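PDB 2EGZ: 3-dehydroquinate dehydratase from Aquifex aeolicus, which probably catalyses the cis-dehydration of 3-dehydroquinate to 3-dehydroshikimate, the third step of the chorismate pathway, through a Schiff-base intermediate. Local coordinates for residues G176-R180 and P201-P205; R94-V98 and E133-Y137. All coordinates share one frame. Residues are numbered along the deposited sequence.

Contact 1 of 2, residues G176-R180 and P201-P205; sequences GKISR and PGQIP
At the C-terminal mouth of the type I dehydroquinase TIM barrel, two segments meet over the substrate pocket: 176-180 is a tight turn running into the short helix 179-182, and residues 201-205 form the extended end of the loop before helix 206-217. The backbones come closest at K177 and G202, with their CA atoms 4.6 Å apart. The turn is held by G176 O, which accepts from S179 N (2.7 Å) and S179 OG (2.6 Å, chi1 p), and by R180 N to K177 O (3.0 Å). G202, at phi/psi 92/-15, adopts a conformation that calls for glycine and presents its carbonyl to R180. The polar link is R180, an m-t-t side chain with chi4 near -83°: its NE gives a weak hydrogen bond to G202 O (3.0 Å, 123°). R180 binds 3-dehydroquinate and Q203 is predicted to; here R180 NH2 also bonds a tartrate, probably from the crystallisation liquor. The CA-to-CB bond of Q203 points away from 176-180, and its OE1 accepts from F199 N and A200 N. Van der Waals contacts fill the rest. I204 (m, t) reaches R180 CB with CD1 at 4.0 Å, while the all-trans K177 lies along the loop, CG 3.4 Å from G202 O and CE 3.4 Å from I204 CG1. One water completes the joint, accepting from R180 NH2 (3.0 Å) and donating to P201 O (2.7 Å).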
ATOM      1  N   GLY B 176     -20.776   3.662  10.024  1.00 14.79           N
ATOM      2  CA  GLY B 176     -21.136   3.127   8.722  1.00 14.93           C
ATOM      3  C   GLY B 176     -22.095   1.956   8.624  1.00 13.73           C
ATOM      4  O   GLY B 176     -22.383   1.501   7.518  1.00 12.51           O
ATOM      5  N   LYS B 177     -22.597   1.470   9.752  1.00 13.34           N
ATOM      6  CA  LYS B 177     -23.506   0.327   9.738  1.00 12.96           C
ATOM      7  C   LYS B 177     -24.608   0.443   8.681  1.00 13.80           C
ATOM      8  O   LYS B 177     -24.904  -0.521   7.967  1.00 12.20           O
ATOM      9  CB  LYS B 177     -24.130   0.135  11.125  1.00 13.49           C
ATOM     10  CG  LYS B 177     -24.819  -1.208  11.308  1.00 16.05           C
ATOM     11  CD  LYS B 177     -25.215  -1.438  12.764  1.00 15.54           C
ATOM     12  CE  LYS B 177     -25.742  -2.852  12.971  1.00 16.80           C
ATOM     13  NZ  LYS B 177     -26.148  -3.095  14.391  1.00 15.77           N
ATOM     14  N   ILE B 178     -25.209   1.622   8.577  1.00 11.53           N
ATOM     15  CA  ILE B 178     -26.279   1.839   7.611  1.00 12.38           C
ATOM     16  C   ILE B 178     -25.837   1.590   6.164  1.00 12.68           C
ATOM     17  O   ILE B 178     -26.658   1.226   5.318  1.00 12.47           O
ATOM     18  CB  ILE B 178     -26.849   3.280   7.734  1.00 12.41           C
ATOM     19  CG1 ILE B 178     -28.052   3.458   6.806  1.00 14.02           C
ATOM     20  CG2 ILE B 178     -25.776   4.293   7.390  1.00 13.36           C
ATOM     21  CD1 ILE B 178     -29.174   2.473   7.062  1.00 14.22           C
ATOM     22  N   SER B 179     -24.546   1.770   5.881  1.00 11.39           N
ATOM     23  CA  SER B 179     -24.039   1.564   4.524  1.00 11.04           C
ATOM     24  C   SER B 179     -24.156   0.101   4.099  1.00  9.74           C
ATOM     25  O   SER B 179     -24.200  -0.208   2.909  1.00 10.22           O
ATOM     26  CB  SER B 179     -22.571   1.993   4.419  1.00 10.92           C
ATOM     27  OG  SER B 179     -21.715   1.044   5.040  1.00 11.54           O
ATOM     28  N   ARG B 180     -24.202  -0.799   5.070  1.00  9.81           N
ATOM     29  CA  ARG B 180     -24.299  -2.220   4.755  1.00 10.69           C
ATOM     30  C   ARG B 180     -25.669  -2.569   4.186  1.00 10.91           C
ATOM     31  O   ARG B 180     -25.819  -3.550   3.453  1.00 11.83           O
ATOM     32  CB  ARG B 180     -23.998  -3.048   6.010  1.00 10.68           C
ATOM     33  CG  ARG B 180     -22.576  -2.826   6.519  1.00  9.79           C
ATOM     34  CD  ARG B 180     -22.252  -3.714   7.710  1.00 10.55           C
ATOM     35  NE  ARG B 180     -20.902  -3.462   8.208  1.00 10.89           N
ATOM     36  CZ  ARG B 180     -19.795  -3.995   7.698  1.00 13.02           C
ATOM     37  NH1 ARG B 180     -19.860  -4.829   6.665  1.00 13.20           N
ATOM     38  NH2 ARG B 180     -18.619  -3.684   8.215  1.00 11.58           N
ATOM     39  N   PRO B 201     -17.636  -3.421  15.966  1.00 23.63           N
ATOM     40  CA  PRO B 201     -18.548  -2.302  15.704  1.00 22.33           C
ATOM     41  C   PRO B 201     -19.006  -2.200  14.252  1.00 20.96           C
ATOM     42  O   PRO B 201     -18.189  -2.241  13.327  1.00 21.03           O
ATOM     43  CB  PRO B 201     -17.728  -1.086  16.133  1.00 23.20           C
ATOM     44  CG  PRO B 201     -16.889  -1.634  17.257  1.00 22.69           C
ATOM     45  CD  PRO B 201     -16.435  -2.961  16.690  1.00 23.79           C
ATOM     46  N   GLY B 202     -20.316  -2.077  14.060  1.00 17.75           N
ATOM     47  CA  GLY B 202     -20.861  -1.935  12.723  1.00 17.10           C
ATOM     48  C   GLY B 202     -21.276  -3.195  11.993  1.00 16.37           C
ATOM     49  O   GLY B 202     -21.977  -3.113  10.986  1.00 17.63           O
ATOM     50  N   GLN B 203     -20.854  -4.360  12.471  1.00 15.84           N
ATOM     51  CA  GLN B 203     -21.224  -5.596  11.793  1.00 17.04           C
ATOM     52  C   GLN B 203     -22.698  -5.913  11.988  1.00 16.87           C
ATOM     53  O   GLN B 203     -23.317  -5.499  12.972  1.00 15.98           O
ATOM     54  CB  GLN B 203     -20.377  -6.770  12.296  1.00 19.37           C
ATOM     55  CG  GLN B 203     -18.884  -6.560  12.144  1.00 21.99           C
ATOM     56  CD  GLN B 203     -18.084  -7.797  12.517  1.00 26.98           C
ATOM     57  OE1 GLN B 203     -18.447  -8.529  13.438  1.00 27.71           O
ATOM     58  NE2 GLN B 203     -16.980  -8.024  11.812  1.00 28.33           N
ATOM     59  N   ILE B 204     -23.255  -6.651  11.035  1.00 16.03           N
ATOM     60  CA  ILE B 204     -24.654  -7.047  11.080  1.00 15.59           C
ATOM     61  C   ILE B 204     -24.754  -8.554  10.877  1.00 15.63           C
ATOM     62  O   ILE B 204     -24.163  -9.097   9.947  1.00 14.28           O
ATOM     63  CB  ILE B 204     -25.467  -6.355   9.971  1.00 16.77           C
ATOM     64  CG1 ILE B 204     -25.448  -4.840  10.180  1.00 16.61           C
ATOM     65  CG2 ILE B 204     -26.896  -6.892   9.962  1.00 16.55           C
ATOM     66  CD1 ILE B 204     -26.235  -4.075   9.140  1.00 17.81           C
ATOM     67  N   PRO B 205     -25.492  -9.250  11.757  1.00 15.41           N
ATOM     68  CA  PRO B 205     -25.650 -10.704  11.641  1.00 17.14           C
ATOM     69  C   PRO B 205     -26.391 -11.114  10.370  1.00 16.93           C
ATOM     70  O   PRO B 205     -27.323 -10.441   9.933  1.00 17.03           O
ATOM     71  CB  PRO B 205     -26.429 -11.069  12.903  1.00 16.17           C
ATOM     72  CG  PRO B 205     -25.963 -10.030  13.894  1.00 16.68           C
ATOM     73  CD  PRO B 205     -25.997  -8.770  13.056  1.00 17.18           C
TER
HETATM   74  O   HOH W   1     -17.553  -2.496  10.753  1.00 16.35           O

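Contact 2 of 2, residues R94-V98 and E133-Y137; sequences RGLLV and EGYRY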
ATOM      1  N   ARG B  94      -0.660  -4.916  -7.458  1.00 27.81           N
ATOM      2  CA  ARG B  94      -0.589  -4.662  -8.892  1.00 30.17           C
ATOM      3  C   ARG B  94      -0.030  -5.786  -9.756  1.00 30.36           C
ATOM      4  O   ARG B  94      -0.513  -6.015 -10.865  1.00 31.77           O
ATOM      5  CB  ARG B  94       0.218  -3.388  -9.138  1.00 32.13           C
ATOM      6  CG  ARG B  94      -0.350  -2.155  -8.449  1.00 33.47           C
ATOM      7  CD  ARG B  94      -1.564  -1.601  -9.177  1.00 36.27           C
ATOM      8  NE  ARG B  94      -2.142  -0.461  -8.467  1.00 37.74           N
ATOM      9  CZ  ARG B  94      -2.979   0.416  -9.014  1.00 39.50           C
ATOM     10  NH1 ARG B  94      -3.337   0.289 -10.286  1.00 39.87           N
ATOM     11  NH2 ARG B  94      -3.456   1.424  -8.291  1.00 39.37           N
ATOM     12  N   GLY B  95       0.983  -6.485  -9.251  1.00 30.77           N
ATOM     13  CA  GLY B  95       1.596  -7.560 -10.016  1.00 30.86           C
ATOM     14  C   GLY B  95       0.728  -8.771 -10.326  1.00 30.29           C
ATOM     15  O   GLY B  95       1.075  -9.577 -11.192  1.00 29.65           O
ATOM     16  N   LEU B  96      -0.398  -8.905  -9.631  1.00 29.15           N
ATOM     17  CA  LEU B  96      -1.292 -10.042  -9.844  1.00 27.57           C
ATOM     18  C   LEU B  96      -2.580  -9.685 -10.580  1.00 27.16           C
ATOM     19  O   LEU B  96      -3.296 -10.569 -11.045  1.00 28.02           O
ATOM     20  CB  LEU B  96      -1.647 -10.682  -8.498  1.00 26.24           C
ATOM     21  CG  LEU B  96      -0.484 -11.242  -7.677  1.00 26.71           C
ATOM     22  CD1 LEU B  96      -0.965 -11.639  -6.296  1.00 26.95           C
ATOM     23  CD2 LEU B  96       0.118 -12.438  -8.398  1.00 26.15           C
ATOM     24  N   LEU B  97      -2.861  -8.390 -10.704  1.00 27.08           N
ATOM     25  CA  LEU B  97      -4.085  -7.926 -11.356  1.00 25.36           C
ATOM     26  C   LEU B  97      -4.348  -8.443 -12.773  1.00 24.96           C
ATOM     27  O   LEU B  97      -5.360  -9.109 -13.016  1.00 24.19           O
ATOM     28  CB  LEU B  97      -4.128  -6.391 -11.354  1.00 24.99           C
ATOM     29  CG  LEU B  97      -4.117  -5.684  -9.992  1.00 23.50           C
ATOM     30  CD1 LEU B  97      -4.163  -4.180 -10.204  1.00 20.09           C
ATOM     31  CD2 LEU B  97      -5.306  -6.134  -9.150  1.00 24.19           C
ATOM     32  N   VAL B  98      -3.456  -8.132 -13.711  1.00 23.17           N
ATOM     33  CA  VAL B  98      -3.641  -8.574 -15.094  1.00 23.26           C
ATOM     34  C   VAL B  98      -3.752 -10.093 -15.162  1.00 22.13           C
ATOM     35  O   VAL B  98      -4.594 -10.637 -15.874  1.00 22.21           O
ATOM     36  CB  VAL B  98      -2.467  -8.116 -15.993  1.00 23.90           C
ATOM     37  CG1 VAL B  98      -2.668  -8.621 -17.414  1.00 24.99           C
ATOM     38  CG2 VAL B  98      -2.363  -6.599 -15.976  1.00 23.39           C
ATOM     39  N   GLU B 133      -9.755   2.580 -11.258  1.00 18.87           N
ATOM     40  CA  GLU B 133      -8.706   1.588 -11.483  1.00 20.86           C
ATOM     41  C   GLU B 133      -9.312   0.191 -11.478  1.00 21.16           C
ATOM     42  O   GLU B 133      -8.931  -0.666 -12.275  1.00 20.32           O
ATOM     43  CB  GLU B 133      -7.625   1.700 -10.410  1.00 23.33           C
ATOM     44  CG  GLU B 133      -6.737   2.910 -10.584  1.00 25.54           C
ATOM     45  CD  GLU B 133      -5.866   2.805 -11.821  1.00 28.29           C
ATOM     46  OE1 GLU B 133      -4.875   2.046 -11.787  1.00 30.51           O
ATOM     47  OE2 GLU B 133      -6.181   3.469 -12.831  1.00 28.89           O
ATOM     48  N   GLY B 134     -10.265  -0.033 -10.580  1.00 20.03           N
ATOM     49  CA  GLY B 134     -10.912  -1.329 -10.521  1.00 19.41           C
ATOM     50  C   GLY B 134     -11.550  -1.685 -11.856  1.00 20.11           C
ATOM     51  O   GLY B 134     -11.431  -2.814 -12.331  1.00 18.84           O
ATOM     52  N   TYR B 135     -12.230  -0.720 -12.468  1.00 19.39           N
ATOM     53  CA  TYR B 135     -12.881  -0.956 -13.751  1.00 19.01           C
ATOM     54  C   TYR B 135     -11.852  -1.090 -14.863  1.00 19.99           C
ATOM     55  O   TYR B 135     -12.039  -1.863 -15.802  1.00 19.99           O
ATOM     56  CB  TYR B 135     -13.851   0.183 -14.081  1.00 19.46           C
ATOM     57  CG  TYR B 135     -15.051   0.244 -13.160  1.00 17.63           C
ATOM     58  CD1 TYR B 135     -15.846  -0.881 -12.951  1.00 18.37           C
ATOM     59  CD2 TYR B 135     -15.388   1.425 -12.495  1.00 19.05           C
ATOM     60  CE1 TYR B 135     -16.948  -0.837 -12.099  1.00 18.05           C
ATOM     61  CE2 TYR B 135     -16.490   1.481 -11.640  1.00 16.83           C
ATOM     62  CZ  TYR B 135     -17.261   0.346 -11.448  1.00 17.93           C
ATOM     63  OH  TYR B 135     -18.339   0.387 -10.598  1.00 17.60           O
ATOM     64  N   ARG B 136     -10.766  -0.334 -14.748  1.00 19.62           N
ATOM     65  CA  ARG B 136      -9.697  -0.369 -15.736  1.00 22.06           C
ATOM     66  C   ARG B 136      -9.027  -1.740 -15.789  1.00 21.33           C
ATOM     67  O   ARG B 136      -8.594  -2.178 -16.854  1.00 22.22           O
ATOM     68  CB  ARG B 136      -8.666   0.724 -15.424  1.00 22.67           C
ATOM     69  CG  ARG B 136      -7.393   0.679 -16.262  1.00 29.01           C
ATOM     70  CD  ARG B 136      -6.572   1.956 -16.067  1.00 31.89           C
ATOM     71  NE  ARG B 136      -5.196   1.824 -16.542  1.00 36.10           N
ATOM     72  CZ  ARG B 136      -4.161   1.502 -15.770  1.00 36.34           C
ATOM     73  NH1 ARG B 136      -4.335   1.280 -14.475  1.00 37.31           N
ATOM     74  NH2 ARG B 136      -2.946   1.407 -16.294  1.00 39.66           N
ATOM     75  N   TYR B 137      -8.946  -2.417 -14.647  1.00 20.41           N
ATOM     76  CA  TYR B 137      -8.334  -3.743 -14.588  1.00 20.31           C
ATOM     77  C   TYR B 137      -9.362  -4.850 -14.790  1.00 19.97           C
ATOM     78  O   TYR B 137      -9.065  -6.032 -14.582  1.00 20.49           O
ATOM     79  CB  TYR B 137      -7.608  -3.943 -13.253  1.00 21.12           C
ATOM     80  CG  TYR B 137      -6.259  -3.268 -13.180  1.00 22.88           C
ATOM     81  CD1 TYR B 137      -5.138  -3.837 -13.786  1.00 24.98           C
ATOM     82  CD2 TYR B 137      -6.102  -2.050 -12.525  1.00 25.34           C
ATOM     83  CE1 TYR B 137      -3.895  -3.204 -13.738  1.00 25.74           C
ATOM     84  CE2 TYR B 137      -4.867  -1.411 -12.471  1.00 26.18           C
ATOM     85  CZ  TYR B 137      -3.768  -1.992 -13.078  1.00 26.93           C
ATOM     86  OH  TYR B 137      -2.545  -1.358 -13.021  1.00 27.61           O
TER
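A leucine methyl sits almost dead centre over a tyrosine ring here: L97 CD1 lies 3.4 Å from the centroid of the Y137 ring and only 3° off its normal, a textbook CH-pi contact. Y137 is the first residue to leave helical angles after helix 124-136, and its ring reaches across to 94-98 of helix 94-107, so two successive outer helices of the barrel meet through this ring and the R94-E133 bridge. V98 CG2 adds a looser touch at the ring edge, 4.3 Å from Y137 CE1. L97 also packs on I89 of strand 86-90, tying the contact to the barrel wall.

The polar half lies alongside. R94 NH1 makes a salt bridge to E133 OE1 (2.8 Å, 166°) and a weak hydrogen bond to Y137 OH at 3.3 Å. The same E133 OE1 takes R136 NH1 at 2.8 Å, one turn along its own helix. The carboxylate oxygen between them thus brings the two guanidinium groups to 4.4 Å, R94 NH1 to R136 NH1. With like charges that close, the negative charge of E133 is what makes their approach tolerable, and the three residues act as one surface network.

Both contacts join neighbouring parts of one TIM barrel, but they lie on opposite sides of the chain's centre, their own centres 28 Å apart and their nearest atoms about 15 Å apart. They follow one another in sequence: contact 2 is complete before contact 1 opens. The strand 110-117, with H116, and the strand 140-146, with the Schiff-base K142, flank helix 124-136 in sequence. Contact 1 belongs to the pocket, with the R180 side chain about 8 Å from that of K142. Contact 2 is outer-shell packing, its L97 side chain about 11 Å from those of both K142 and H116.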